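Long-range contacts in Atu0111 protein (Agrobacterium tumefaciens, PDB 2FSQ), which is of unknown function but belongs to the 2H phosphoesterase clan, so it may act on phosphoester substrates: residues Asn43-Leu49 and Met218-Cys224; Val87-Val91 and Phe163-Tyr169; Phe125-Phe131 and Ile155-Trp159; Ala130-Arg134 and Lys146-Asp152. Where two conformers were deposited one is given. Residues are numbered along the deposited sequence.

Contact 1: Asn43-Leu49 and Met218-Cys224; sequences NTVVCHL and MRPPAFC
Two inner strands of a four-stranded antiparallel sheet pair here, in a fold consistent with the 2H clan. Strand 43-48 meets 222-224 with axes 4.6 Å apart at 146°. Thr44-Cys224 and Val46-Ala222 are hydrogen-bonded pairs (Cys224 N to Thr44 O 2.7 Å, Val46 N to Ala222 O 3.0 Å); Val45-Phe223 between them is non-hydrogen-bonded. Thr44 and Val46 share a face on which they touch Thr86 and His84 of strand 84-92, a His-x-Thr pattern that probably marks the active-site side. Pro220 and Pro221 continue extended, and Arg219 resumes the pairing, its N donating to His48 O (2.8 Å). The Arg219 guanidinium (chi1 m, then t, t) lies flat on the His48 ring (chi1 m), centres 4.3 Å apart and planes at 22°, while NH1 salt-bridges Glu234. Cys47 (m) packs its SG 3.8 Å from Pro221 CG and its CB 3.9 Å from SE of selenomethionine Met218. Arg219 NE donates to Leu49 O (3.2 Å), and one water joins that carbonyl (2.7 Å) to Arg219 NH2 (2.9 Å).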
# COMPACT_ATOMS: atom_id res chain seq x y z
N ASN A 43 -9.67 6.55 -5.70
CA ASN A 43 -10.35 5.34 -5.31
C ASN A 43 -9.41 4.15 -5.54
O ASN A 43 -8.34 4.32 -6.14
CB ASN A 43 -11.71 5.20 -6.01
CG ASN A 43 -11.61 5.29 -7.52
OD1 ASN A 43 -10.78 4.63 -8.14
ND2 ASN A 43 -12.51 6.06 -8.13
N THR A 44 -9.77 2.98 -5.02
CA THR A 44 -8.82 1.88 -4.96
C THR A 44 -9.52 0.62 -4.46
O THR A 44 -10.59 0.72 -3.86
CB THR A 44 -7.65 2.23 -4.01
OG1 THR A 44 -6.67 1.18 -4.01
CG2 THR A 44 -8.12 2.46 -2.59
N VAL A 45 -8.91 -0.54 -4.69
CA VAL A 45 -9.35 -1.77 -4.06
C VAL A 45 -8.29 -2.20 -3.05
O VAL A 45 -7.12 -2.43 -3.41
CB VAL A 45 -9.58 -2.91 -5.06
CG1 VAL A 45 -10.10 -4.15 -4.31
CG2 VAL A 45 -10.58 -2.48 -6.13
N VAL A 46 -8.70 -2.33 -1.79
CA VAL A 46 -7.74 -2.68 -0.74
C VAL A 46 -8.33 -3.69 0.23
O VAL A 46 -9.55 -3.84 0.29
CB VAL A 46 -7.28 -1.42 0.09
CG1 VAL A 46 -6.90 -0.29 -0.80
CG2 VAL A 46 -8.35 -0.98 1.09
N CYS A 47 -7.45 -4.35 0.98
CA CYS A 47 -7.83 -5.18 2.13
C CYS A 47 -7.33 -4.51 3.40
O CYS A 47 -6.12 -4.40 3.60
CB CYS A 47 -7.16 -6.56 2.03
SG CYS A 47 -7.70 -7.57 0.64
N HIS A 48 -8.25 -4.05 4.25
CA HIS A 48 -7.84 -3.49 5.53
C HIS A 48 -7.43 -4.63 6.48
O HIS A 48 -7.78 -5.79 6.25
CB HIS A 48 -8.98 -2.71 6.19
CG HIS A 48 -9.17 -1.33 5.65
ND1 HIS A 48 -10.01 -1.06 4.59
CD2 HIS A 48 -8.66 -0.13 6.04
CE1 HIS A 48 -10.01 0.24 4.34
NE2 HIS A 48 -9.20 0.83 5.21
N LEU A 49 -6.70 -4.30 7.54
CA LEU A 49 -6.52 -5.25 8.65
C LEU A 49 -7.83 -5.41 9.42
O LEU A 49 -8.75 -4.59 9.29
CB LEU A 49 -5.40 -4.78 9.58
CG LEU A 49 -4.04 -4.55 8.93
CD1 LEU A 49 -3.02 -4.11 9.96
CD2 LEU A 49 -3.55 -5.80 8.20
N MSE A 218 -6.63 -10.35 7.08
CA MSE A 218 -7.20 -9.12 6.52
C MSE A 218 -8.68 -9.26 6.21
O MSE A 218 -9.24 -10.36 6.23
CB MSE A 218 -6.44 -8.69 5.26
CG MSE A 218 -5.03 -8.24 5.56
SE MSE A 218 -4.02 -7.74 3.98
CE MSE A 218 -3.74 -9.52 3.24
N ARG A 219 -9.31 -8.12 5.98
CA ARG A 219 -10.68 -8.11 5.51
C ARG A 219 -10.70 -8.54 4.03
O ARG A 219 -9.67 -8.45 3.35
CB ARG A 219 -11.27 -6.70 5.61
CG ARG A 219 -11.02 -5.93 6.90
CD ARG A 219 -11.90 -4.69 6.91
NE ARG A 219 -11.56 -3.74 7.98
CZ ARG A 219 -11.88 -2.45 7.96
NH1 ARG A 219 -12.56 -1.93 6.94
NH2 ARG A 219 -11.53 -1.66 8.97
N PRO A 220 -11.86 -8.97 3.52
CA PRO A 220 -11.99 -9.22 2.08
C PRO A 220 -11.71 -7.95 1.26
O PRO A 220 -11.87 -6.83 1.76
CB PRO A 220 -13.45 -9.62 1.91
CG PRO A 220 -13.91 -10.01 3.26
CD PRO A 220 -13.11 -9.27 4.26
N PRO A 221 -11.30 -8.11 0.00
CA PRO A 221 -11.03 -6.92 -0.81
C PRO A 221 -12.27 -6.04 -0.93
O PRO A 221 -13.40 -6.55 -1.02
CB PRO A 221 -10.68 -7.50 -2.18
CG PRO A 221 -10.22 -8.90 -1.90
CD PRO A 221 -11.09 -9.36 -0.75
N ALA A 222 -12.06 -4.73 -0.94
CA ALA A 222 -13.14 -3.78 -1.03
C ALA A 222 -12.75 -2.61 -1.90
O ALA A 222 -11.64 -2.08 -1.78
CB ALA A 222 -13.53 -3.28 0.38
N PHE A 223 -13.69 -2.17 -2.74
CA PHE A 223 -13.53 -0.93 -3.50
C PHE A 223 -13.82 0.24 -2.55
O PHE A 223 -14.89 0.28 -1.91
CB PHE A 223 -14.46 -0.92 -4.72
CG PHE A 223 -14.41 0.35 -5.52
CD1 PHE A 223 -13.22 0.77 -6.12
CD2 PHE A 223 -15.54 1.13 -5.67
CE1 PHE A 223 -13.16 1.94 -6.84
CE2 PHE A 223 -15.49 2.30 -6.40
CZ PHE A 223 -14.31 2.70 -7.00
N CYS A 224 -12.88 1.18 -2.47
CA CYS A 224 -12.90 2.26 -1.49
C CYS A 224 -12.67 3.59 -2.17
O CYS A 224 -12.08 3.66 -3.27
CB CYS A 224 -11.77 2.11 -0.46
SG CYS A 224 -11.85 0.61 0.54
O HOH W 1 -9.02 -2.08 10.34

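Contact 2: Val87-Val91 and Phe163-Tyr169; sequences VFQGV and FADFFGY
The C-terminal turn of helix 150-167 packs through an aromatic cluster of Phe88, Phe167 and Tyr169 against strand 84-92, where a classic beta bulge puts Val87 and Phe88 both opposite Val45. The chain turns a corner there (Val87 phi/psi -97/-44) and directs Phe88, chi1 t, at the helix. Phe163 (m) comes first: its CB makes a CH-pi contact over the Phe88 ring, 3.9 Å from the centroid, and its CE2 lies 4.0 Å from Val87 CG1. Ala164 follows, CB 4.1 Å from Phe88 CE1. One turn on from Phe163, Phe167 (m) meets the Phe88 ring obliquely, centroids 5.0 Å apart and planes at 46°, and its CE1 approaches Gly90 CA to 3.8 Å; a CB on residue 90 would crowd that ring. Gly168 ends the helix with phi/psi 78/26, its N still bonded to Ala164 O (2.8 Å). The extended Tyr169 with chi1 p then swings its ring back to the strand, slid past that of Phe88 with little overlap (centroids 5.7 Å, planes at 27°) and with CE2 4.2 Å from Val91 CG1. At its tip Tyr169 OH donates to Gln89 O at 2.7 Å.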
# COMPACT_ATOMS: atom_id res chain seq x y z
N VAL A 87 -4.94 -4.15 -3.33
CA VAL A 87 -5.06 -5.27 -4.26
C VAL A 87 -4.97 -4.74 -5.69
O VAL A 87 -4.28 -5.32 -6.52
CB VAL A 87 -6.40 -6.00 -4.07
CG1 VAL A 87 -6.56 -7.15 -5.07
CG2 VAL A 87 -6.48 -6.54 -2.64
N PHE A 88 -5.65 -3.63 -5.98
CA PHE A 88 -5.59 -3.02 -7.32
C PHE A 88 -5.83 -1.53 -7.18
O PHE A 88 -6.86 -1.12 -6.65
CB PHE A 88 -6.66 -3.65 -8.23
CG PHE A 88 -6.54 -3.24 -9.67
CD1 PHE A 88 -5.75 -3.97 -10.54
CD2 PHE A 88 -7.22 -2.12 -10.16
CE1 PHE A 88 -5.62 -3.61 -11.88
CE2 PHE A 88 -7.09 -1.74 -11.50
CZ PHE A 88 -6.32 -2.49 -12.36
N GLN A 89 -4.86 -0.71 -7.61
CA GLN A 89 -5.00 0.74 -7.52
C GLN A 89 -6.11 1.22 -8.44
O GLN A 89 -6.14 0.84 -9.61
CB GLN A 89 -3.73 1.46 -7.97
CG GLN A 89 -2.57 1.37 -7.03
CD GLN A 89 -1.43 2.32 -7.43
OE1 GLN A 89 -1.65 3.27 -8.18
NE2 GLN A 89 -0.23 2.06 -6.94
N GLY A 90 -6.95 2.11 -7.92
CA GLY A 90 -7.93 2.81 -8.75
C GLY A 90 -7.30 4.10 -9.28
O GLY A 90 -6.08 4.20 -9.42
N VAL A 91 -8.12 5.10 -9.54
CA VAL A 91 -7.59 6.37 -10.05
C VAL A 91 -7.26 7.32 -8.91
O VAL A 91 -7.69 7.13 -7.78
CB VAL A 91 -8.57 7.07 -11.05
CG1 VAL A 91 -8.80 6.18 -12.25
CG2 VAL A 91 -9.88 7.44 -10.35
N PHE A 163 -9.80 -7.43 -12.03
CA PHE A 163 -9.96 -6.00 -11.80
C PHE A 163 -9.51 -5.15 -12.97
O PHE A 163 -10.13 -4.13 -13.25
CB PHE A 163 -9.23 -5.54 -10.54
CG PHE A 163 -9.98 -5.84 -9.25
CD1 PHE A 163 -11.31 -5.43 -9.07
CD2 PHE A 163 -9.35 -6.50 -8.22
CE1 PHE A 163 -11.98 -5.71 -7.87
CE2 PHE A 163 -9.99 -6.78 -7.04
CZ PHE A 163 -11.31 -6.40 -6.86
N ALA A 164 -8.45 -5.57 -13.66
CA ALA A 164 -7.97 -4.80 -14.82
C ALA A 164 -9.06 -4.72 -15.87
O ALA A 164 -9.25 -3.68 -16.49
CB ALA A 164 -6.70 -5.43 -15.39
N ASP A 165 -9.80 -5.81 -16.06
CA ASP A 165 -10.93 -5.80 -17.00
C ASP A 165 -12.02 -4.82 -16.58
O ASP A 165 -12.54 -4.08 -17.40
CB ASP A 165 -11.52 -7.21 -17.15
CG ASP A 165 -10.60 -8.15 -17.90
OD1 ASP A 165 -9.72 -7.67 -18.65
OD2 ASP A 165 -10.77 -9.38 -17.74
N PHE A 166 -12.37 -4.83 -15.29
CA PHE A 166 -13.40 -3.90 -14.79
C PHE A 166 -12.96 -2.44 -14.77
O PHE A 166 -13.74 -1.54 -15.07
CB PHE A 166 -13.89 -4.36 -13.40
CG PHE A 166 -14.88 -5.50 -13.47
CD1 PHE A 166 -14.45 -6.80 -13.72
CD2 PHE A 166 -16.24 -5.27 -13.30
CE1 PHE A 166 -15.36 -7.86 -13.77
CE2 PHE A 166 -17.15 -6.32 -13.35
CZ PHE A 166 -16.72 -7.60 -13.60
N PHE A 167 -11.71 -2.20 -14.39
CA PHE A 167 -11.21 -0.83 -14.30
C PHE A 167 -10.83 -0.26 -15.66
O PHE A 167 -10.82 0.97 -15.83
CB PHE A 167 -10.04 -0.77 -13.31
CG PHE A 167 -10.47 -0.66 -11.88
CD1 PHE A 167 -10.43 0.57 -11.23
CD2 PHE A 167 -10.92 -1.78 -11.17
CE1 PHE A 167 -10.82 0.70 -9.90
CE2 PHE A 167 -11.31 -1.66 -9.82
CZ PHE A 167 -11.27 -0.41 -9.20
N GLY A 168 -10.51 -1.14 -16.61
CA GLY A 168 -10.23 -0.74 -17.99
C GLY A 168 -8.85 -0.15 -18.22
O GLY A 168 -8.65 0.60 -19.17
N TYR A 169 -7.89 -0.51 -17.38
CA TYR A 169 -6.49 -0.18 -17.60
C TYR A 169 -5.64 -1.16 -16.83
O TYR A 169 -6.14 -1.90 -15.97
CB TYR A 169 -6.14 1.26 -17.14
CG TYR A 169 -6.44 1.50 -15.66
CD1 TYR A 169 -5.58 1.03 -14.66
CD2 TYR A 169 -7.56 2.19 -15.27
CE1 TYR A 169 -5.85 1.25 -13.31
CE2 TYR A 169 -7.84 2.42 -13.94
CZ TYR A 169 -6.98 1.95 -12.97
OH TYR A 169 -7.30 2.19 -11.66

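Contact 3: Phe125-Phe131 and Ile155-Trp159; sequences FPTLPAF and IVALW
This is a loop-on-helix contact at the edge of the fold: the irregular link between helix 111-121 and strand 133-139 runs extended along helix 150-167 and encloses the indole of Trp159. Backbone psi stays between 121° and 159° from Phe125 to Phe131. The nearest CA pairs are Leu128-Trp159 (7.0 Å) and Phe131-Ile155 (6.3 Å). Trp159 (chi1 m, chi2 82°) is gripped on both faces. Leu128 CB makes a CH-pi contact 3.8 Å from the five-membered ring's centroid; over the other face Phe131 (chi1 p) points its edge in a T-shaped pair, centroids 5.0 Å apart and planes at 80°. Phe125 CE2 closes on Trp159 CZ3 at 3.7 Å and also stacks on Phe163. Val156 CG2 sits over the Phe131 ring, 4.0 Å from its centroid, and Ile155 CG2 lies 3.9 Å from Phe131 CB. The one hydrogen bond between the segments, Trp159 NE1 to Pro129 O (2.8 Å, 171°), is nearly straight. Apolar and aromatic packing thus holds the loop, while the indole N-H, in the midst of that packing, is paired with a loop carbonyl.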
# COMPACT_ATOMS: atom_id res chain seq x y z
N PHE A 125 -18.95 -7.92 -10.48
CA PHE A 125 -17.67 -8.60 -10.21
C PHE A 125 -17.88 -10.03 -9.74
O PHE A 125 -18.71 -10.27 -8.84
CB PHE A 125 -16.86 -7.82 -9.17
CG PHE A 125 -15.40 -8.18 -9.16
CD1 PHE A 125 -14.56 -7.68 -10.15
CD2 PHE A 125 -14.88 -9.01 -8.19
CE1 PHE A 125 -13.24 -8.01 -10.17
CE2 PHE A 125 -13.53 -9.34 -8.19
CZ PHE A 125 -12.71 -8.84 -9.19
N PRO A 126 -17.15 -11.00 -10.33
CA PRO A 126 -17.42 -12.40 -10.00
C PRO A 126 -16.90 -12.81 -8.63
O PRO A 126 -16.01 -12.16 -8.08
CB PRO A 126 -16.67 -13.17 -11.10
CG PRO A 126 -15.51 -12.27 -11.45
CD PRO A 126 -16.09 -10.87 -11.34
N THR A 127 -17.46 -13.88 -8.09
CA THR A 127 -16.94 -14.48 -6.87
C THR A 127 -15.64 -15.21 -7.19
O THR A 127 -15.61 -16.09 -8.06
CB THR A 127 -17.98 -15.46 -6.29
OG1 THR A 127 -19.16 -14.73 -5.95
CG2 THR A 127 -17.44 -16.17 -5.05
N LEU A 128 -14.56 -14.80 -6.53
CA LEU A 128 -13.26 -15.42 -6.71
C LEU A 128 -12.79 -16.02 -5.39
O LEU A 128 -13.26 -15.61 -4.33
CB LEU A 128 -12.25 -14.41 -7.25
CG LEU A 128 -12.62 -13.78 -8.59
CD1 LEU A 128 -11.66 -12.66 -8.94
CD2 LEU A 128 -12.67 -14.79 -9.72
N PRO A 129 -11.91 -17.03 -5.45
CA PRO A 129 -11.49 -17.68 -4.21
C PRO A 129 -10.72 -16.76 -3.27
O PRO A 129 -10.01 -15.83 -3.71
CB PRO A 129 -10.58 -18.82 -4.71
CG PRO A 129 -10.96 -19.04 -6.14
CD PRO A 129 -11.30 -17.67 -6.64
N ALA A 130 -10.83 -17.05 -1.98
CA ALA A 130 -10.05 -16.34 -0.98
C ALA A 130 -8.58 -16.68 -1.12
O ALA A 130 -8.20 -17.74 -1.62
CB ALA A 130 -10.54 -16.71 0.41
N PHE A 131 -7.75 -15.74 -0.67
CA PHE A 131 -6.31 -15.93 -0.66
C PHE A 131 -5.75 -15.53 0.70
O PHE A 131 -6.35 -14.74 1.43
CB PHE A 131 -5.65 -15.10 -1.77
CG PHE A 131 -6.02 -13.63 -1.76
CD1 PHE A 131 -5.32 -12.71 -0.97
CD2 PHE A 131 -7.07 -13.17 -2.55
CE1 PHE A 131 -5.67 -11.34 -0.99
CE2 PHE A 131 -7.42 -11.82 -2.58
CZ PHE A 131 -6.72 -10.91 -1.78
N ILE A 155 -3.94 -17.08 -7.12
CA ILE A 155 -5.27 -16.59 -6.84
C ILE A 155 -5.34 -15.06 -6.85
O ILE A 155 -6.22 -14.47 -7.49
CB ILE A 155 -5.78 -17.15 -5.49
CG1 ILE A 155 -5.92 -18.67 -5.58
CG2 ILE A 155 -7.12 -16.50 -5.09
CD1 ILE A 155 -6.14 -19.33 -4.24
N VAL A 156 -4.42 -14.40 -6.16
CA VAL A 156 -4.47 -12.94 -6.12
C VAL A 156 -4.18 -12.36 -7.51
O VAL A 156 -4.73 -11.33 -7.86
CB VAL A 156 -3.63 -12.33 -4.95
CG1 VAL A 156 -2.13 -12.47 -5.16
CG2 VAL A 156 -4.03 -10.87 -4.70
N ALA A 157 -3.37 -13.05 -8.32
CA ALA A 157 -3.13 -12.56 -9.68
C ALA A 157 -4.43 -12.62 -10.48
O ALA A 157 -4.68 -11.76 -11.34
CB ALA A 157 -2.06 -13.39 -10.37
N LEU A 158 -5.26 -13.63 -10.22
CA LEU A 158 -6.56 -13.72 -10.90
C LEU A 158 -7.47 -12.57 -10.49
O LEU A 158 -8.14 -11.98 -11.34
CB LEU A 158 -7.25 -15.08 -10.64
CG LEU A 158 -8.70 -15.22 -11.11
CD1 LEU A 158 -8.80 -15.08 -12.62
CD2 LEU A 158 -9.24 -16.56 -10.66
N TRP A 159 -7.51 -12.24 -9.20
CA TRP A 159 -8.24 -11.06 -8.77
C TRP A 159 -7.79 -9.82 -9.54
O TRP A 159 -8.62 -9.06 -10.02
CB TRP A 159 -8.03 -10.82 -7.28
CG TRP A 159 -8.88 -11.66 -6.35
CD1 TRP A 159 -8.65 -12.96 -5.96
CD2 TRP A 159 -10.07 -11.25 -5.68
NE1 TRP A 159 -9.63 -13.37 -5.08
CE2 TRP A 159 -10.52 -12.34 -4.89
CE3 TRP A 159 -10.82 -10.07 -5.67
CZ2 TRP A 159 -11.67 -12.27 -4.09
CZ3 TRP A 159 -11.95 -9.99 -4.87
CH2 TRP A 159 -12.38 -11.10 -4.11

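Contact 4: Ala130-Arg134 and Lys146-Asp152; sequences AFNMR and KGATAED
Asp152, on the first turn of helix 150-167, has both carboxylate oxygens satisfied here. With chi1 m, its OD1 accepts from Asn132 N (2.9 Å, 173°) and from a water 2.8 Å away that also donates to Ala130 O (3.1 Å). The other oxygen, OD2, takes Thr149 N (3.0 Å), Thr149 OG1 (2.7 Å) and a second water (2.7 Å), which itself accepts from Asn132 ND2 at 2.9 Å. A weak bond from Asp152 N to Thr149 OG1 (3.3 Å) completes a capping box with Thr149 (chi1 p) as N-cap. The acid thus ties the helix start to the loop ahead of strand 133-139. That strand and 142-147 form a beta hairpin, whose last rungs before the helix lie in this contact. Arg134 and Lys146 are the antiparallel hydrogen-bonded pair (Arg134 N to Lys146 O 2.8 Å, Lys146 N to Arg134 O 3.1 Å; CA atoms 5.8 Å apart). Met133 and Gly147 are a non-hydrogen-bonded pair, CA atoms 4.3 Å apart. Gly147 N is taken by Asp153 OD1, and a CB on Gly147 would clash with Thr149 O. Past the hairpin pairs, Ala148 N donates to Asn132 O (2.8 Å, 173°). Arg134, chi1 p and then extended, turns its side chain across the partner strand's end, where NE donates to Ala148 O at 3.0 Å.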
# COMPACT_ATOMS: atom_id res chain seq x y z
N ALA A 130 -10.83 -17.05 -1.98
CA ALA A 130 -10.05 -16.34 -0.98
C ALA A 130 -8.58 -16.68 -1.12
O ALA A 130 -8.20 -17.74 -1.62
CB ALA A 130 -10.54 -16.71 0.41
N PHE A 131 -7.75 -15.74 -0.67
CA PHE A 131 -6.31 -15.93 -0.66
C PHE A 131 -5.75 -15.53 0.70
O PHE A 131 -6.35 -14.74 1.43
CB PHE A 131 -5.65 -15.10 -1.77
CG PHE A 131 -6.02 -13.63 -1.76
CD1 PHE A 131 -5.32 -12.71 -0.97
CD2 PHE A 131 -7.07 -13.17 -2.55
CE1 PHE A 131 -5.67 -11.34 -0.99
CE2 PHE A 131 -7.42 -11.82 -2.58
CZ PHE A 131 -6.72 -10.91 -1.78
N ASN A 132 -4.60 -16.11 1.02
CA ASN A 132 -3.86 -15.80 2.22
C ASN A 132 -2.51 -15.22 1.83
O ASN A 132 -1.89 -15.70 0.88
CB ASN A 132 -3.61 -17.09 3.00
CG ASN A 132 -4.89 -17.73 3.47
OD1 ASN A 132 -5.69 -17.10 4.16
ND2 ASN A 132 -5.09 -18.99 3.09
N MSE A 133 -2.07 -14.18 2.54
CA MSE A 133 -0.80 -13.52 2.28
C MSE A 133 0.10 -13.62 3.50
O MSE A 133 -0.40 -13.77 4.64
CB MSE A 133 -1.02 -12.03 1.94
CG MSE A 133 -2.06 -11.77 0.85
SE MSE A 133 -1.52 -12.39 -0.92
CE MSE A 133 -0.10 -11.12 -1.35
N ARG A 134 1.41 -13.54 3.29
CA ARG A 134 2.39 -13.55 4.38
C ARG A 134 3.41 -12.46 4.14
O ARG A 134 3.64 -12.04 2.99
CB ARG A 134 3.11 -14.90 4.53
CG ARG A 134 3.88 -15.31 3.32
CD ARG A 134 4.45 -16.68 3.61
NE ARG A 134 4.99 -17.33 2.43
CZ ARG A 134 6.28 -17.38 2.16
NH1 ARG A 134 7.15 -16.79 2.98
NH2 ARG A 134 6.70 -17.99 1.07
N LYS A 146 3.86 -11.58 -0.06
CA LYS A 146 3.48 -12.44 -1.16
C LYS A 146 2.42 -13.42 -0.64
O LYS A 146 2.08 -13.43 0.55
CB LYS A 146 4.69 -13.21 -1.73
CG LYS A 146 5.65 -12.38 -2.58
CD LYS A 146 6.74 -13.25 -3.19
CE LYS A 146 6.24 -14.03 -4.41
NZ LYS A 146 5.70 -13.18 -5.50
N GLY A 147 1.93 -14.25 -1.53
CA GLY A 147 0.98 -15.31 -1.18
C GLY A 147 1.59 -16.21 -0.10
O GLY A 147 2.81 -16.46 -0.07
N ALA A 148 0.76 -16.66 0.83
CA ALA A 148 1.24 -17.55 1.89
C ALA A 148 1.83 -18.80 1.25
O ALA A 148 2.86 -19.32 1.71
CB ALA A 148 0.10 -17.91 2.82
N THR A 149 1.18 -19.25 0.18
CA THR A 149 1.64 -20.38 -0.64
C THR A 149 1.70 -19.93 -2.11
O THR A 149 1.10 -18.90 -2.50
CB THR A 149 0.69 -21.59 -0.54
OG1 THR A 149 -0.55 -21.24 -1.16
CG2 THR A 149 0.47 -22.02 0.92
N ALA A 150 2.41 -20.69 -2.94
CA ALA A 150 2.49 -20.37 -4.36
C ALA A 150 1.10 -20.32 -5.02
O ALA A 150 0.86 -19.49 -5.89
CB ALA A 150 3.42 -21.33 -5.10
N GLU A 151 0.18 -21.17 -4.57
CA GLU A 151 -1.18 -21.10 -5.07
C GLU A 151 -1.86 -19.76 -4.74
O GLU A 151 -2.65 -19.26 -5.54
CB GLU A 151 -2.00 -22.27 -4.50
CG GLU A 151 -3.34 -22.42 -5.18
CD GLU A 151 -4.33 -23.27 -4.41
OE1 GLU A 151 -4.18 -23.43 -3.17
OE2 GLU A 151 -5.31 -23.75 -5.04
N ASP A 152 -1.61 -19.20 -3.56
CA ASP A 152 -2.15 -17.88 -3.23
C ASP A 152 -1.70 -16.79 -4.19
O ASP A 152 -2.49 -15.93 -4.54
CB ASP A 152 -1.79 -17.47 -1.80
CG ASP A 152 -2.48 -18.32 -0.76
OD1 ASP A 152 -3.71 -18.23 -0.70
OD2 ASP A 152 -1.78 -19.08 -0.05
O HOH W 2 -6.07 -19.73 -0.61
O HOH W 3 -3.02 -20.59 1.87

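Contact 1 closes a chain loop that contains the other three; contacts 3 and 4 are in turn nested inside contact 2. Contacts 1 and 2 share the four-stranded sheet, where strand 42-48 neighbours 84-92, and their centres lie about 13 Å apart. Contacts 2, 3 and 4 all use helix 150-167: its start in 4, its middle in 3 and its end in 2, with about 20 Å between the centres of 2 and 4. Contacts 3 and 4, their centres about 11 Å apart, share Ala130 and Phe131. Phe131 and Trp159 pack on Pro221 of contact 1, and Phe163 meets Phe125 of contact 3. One helix thus joins the sheet, the 125-131 loop and the 133-147 hairpin.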